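Local coordinates for inactive PncC family protein (PDB 5KOL) that is a CinA-family protein of unknown function that probably lacks nicotinamide-nucleotide amidohydrolase activity, at residues 91-94 against 95-99. Residues are numbered along the deposited sequence; the frame is centred on the assembly and turned at random.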
loop_
_atom_site.group_PDB
_atom_site.type_symbol
_atom_site.label_atom_id
_atom_site.label_comp_id
_atom_site.label_asym_id
_atom_site.label_seq_id
_atom_site.Cartn_x
_atom_site.Cartn_y
_atom_site.Cartn_z
ATOM N N SER A 91 18.153 -6.156 2.580
ATOM C CA SER A 91 19.425 -5.813 3.206
ATOM C C SER A 91 19.194 -4.706 4.212
ATOM O O SER A 91 18.256 -3.915 4.083
ATOM C CB SER A 91 20.459 -5.341 2.180
ATOM O OG SER A 91 20.066 -4.068 1.688
ATOM N N GLU A 92 20.100 -4.632 5.188
ATOM C CA GLU A 92 20.046 -3.562 6.176
ATOM C C GLU A 92 20.098 -2.187 5.515
ATOM O O GLU A 92 19.357 -1.273 5.895
ATOM C CB GLU A 92 21.189 -3.730 7.181
ATOM C CG GLU A 92 21.298 -2.596 8.171
ATOM C CD GLU A 92 22.397 -2.810 9.195
ATOM O OE1 GLU A 92 22.497 -1.983 10.127
ATOM O OE2 GLU A 92 23.150 -3.796 9.069
ATOM N N LYS A 93 20.958 -2.025 4.511
ATOM C CA LYS A 93 21.114 -0.718 3.884
ATOM C C LYS A 93 19.849 -0.298 3.146
ATOM O O LYS A 93 19.395 0.846 3.279
ATOM C CB LYS A 93 22.325 -0.742 2.944
ATOM C CG LYS A 93 22.539 0.532 2.136
ATOM C CD LYS A 93 22.876 1.738 2.994
ATOM C CE LYS A 93 23.405 2.888 2.131
ATOM N NZ LYS A 93 23.677 4.144 2.895
ATOM N N VAL A 94 19.245 -1.208 2.373
ATOM C CA VAL A 94 18.084 -0.824 1.577
ATOM C C VAL A 94 16.884 -0.529 2.483
ATOM O O VAL A 94 16.121 0.427 2.263
ATOM C CB VAL A 94 17.783 -1.925 0.540
ATOM C CG1 VAL A 94 16.421 -1.702 -0.113
ATOM C CG2 VAL A 94 18.897 -1.952 -0.520
ATOM N N ALA A 95 16.714 -1.319 3.533
ATOM C CA ALA A 95 15.645 -1.038 4.492
ATOM C C ALA A 95 15.782 0.376 5.059
ATOM O O ALA A 95 14.813 1.144 5.097
ATOM C CB ALA A 95 15.687 -2.089 5.616
ATOM N N ALA A 96 16.996 0.739 5.497
ATOM C CA ALA A 96 17.233 2.080 6.020
ATOM C C ALA A 96 16.878 3.150 4.990
ATOM O O ALA A 96 16.178 4.124 5.304
ATOM C CB ALA A 96 18.693 2.212 6.477
ATOM N N GLU A 97 17.341 2.987 3.745
ATOM C CA GLU A 97 16.982 3.954 2.703
ATOM C C GLU A 97 15.485 3.992 2.438
ATOM O O GLU A 97 14.947 5.059 2.104
ATOM C CB GLU A 97 17.717 3.666 1.393
ATOM C CG GLU A 97 19.209 3.774 1.499
ATOM C CD GLU A 97 19.865 3.480 0.178
ATOM O OE1 GLU A 97 20.177 2.294 -0.016
ATOM O OE2 GLU A 97 20.075 4.409 -0.629
ATOM N N MET A 98 14.793 2.847 2.517
ATOM C CA MET A 98 13.351 2.927 2.305
ATOM C C MET A 98 12.693 3.751 3.399
ATOM O O MET A 98 11.751 4.502 3.130
ATOM C CB MET A 98 12.675 1.553 2.227
ATOM C CG MET A 98 13.033 0.713 1.015
ATOM S SD MET A 98 12.595 -1.054 1.175
ATOM C CE MET A 98 10.782 -0.922 1.252
ATOM N N ALA A 99 13.181 3.623 4.636
ATOM C CA ALA A 99 12.616 4.383 5.748
ATOM C C ALA A 99 12.871 5.883 5.591
ATOM O O ALA A 99 12.002 6.701 5.913
ATOM C CB ALA A 99 13.189 3.877 7.071
#
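Lys93 sets CG opposite its backbone N and beside its carbonyl carbon (chi1 175°), while Glu97 sets CG opposite its own carbonyl carbon and beside its backbone N (chi1 -62°); these settings bring the two side chains together one turn apart, the classic i to i+4 encounter on a helix. What touches is the lysine's aliphatic stem: CG of Lys93 lies 3.6 Å from OE1 of Glu97, and CE also borders the carboxylate. The lysine side chain bends at chi2, and its stem rather than its tip lies beside the acid; NZ of Lys93 stays 4.9 Å from OE1 of Glu97, beyond salt-bridge contact, so the opposite charges probably attract only weakly. The carboxylate is instead hydrogen-bonded with OG of Ser83 at OE1 and by the backbone N of Ser80 at OE2.

On the neighbouring ridge Val94 and Met98 repeat the spacing with apolar groups. CG1 of Val94 approaches SD of Met98 at 4.1 Å, and CG of Met98 rests 3.3 Å from the carbonyl O of Val94. Leu84 and Val79 border the valine, while Val79, Leu77 and residues of strand 110-116 border the methionine, so this side is buried.

Beneath the side chains runs the regular i to i+4 series of helical backbone hydrogen bonds, from Ala95 N to Ser91 O at 3.1 Å through Met98 N to Val94 O at 2.8 Å. Its start is closed by Ser91, whose OG accepts from Val94 N at 3.1 Å with an N-H...O angle of 162°, satisfying an amide of the first turn; the same hydroxyl is also bonded to Ser88 O. Ala95 presses on Trp133 and Ala135 of strand 131-138. Together these features make the serine N-capped, amphipathic first two turns of helix 92-106, packed on the mixed sheet of the CinA-family alpha/beta fold.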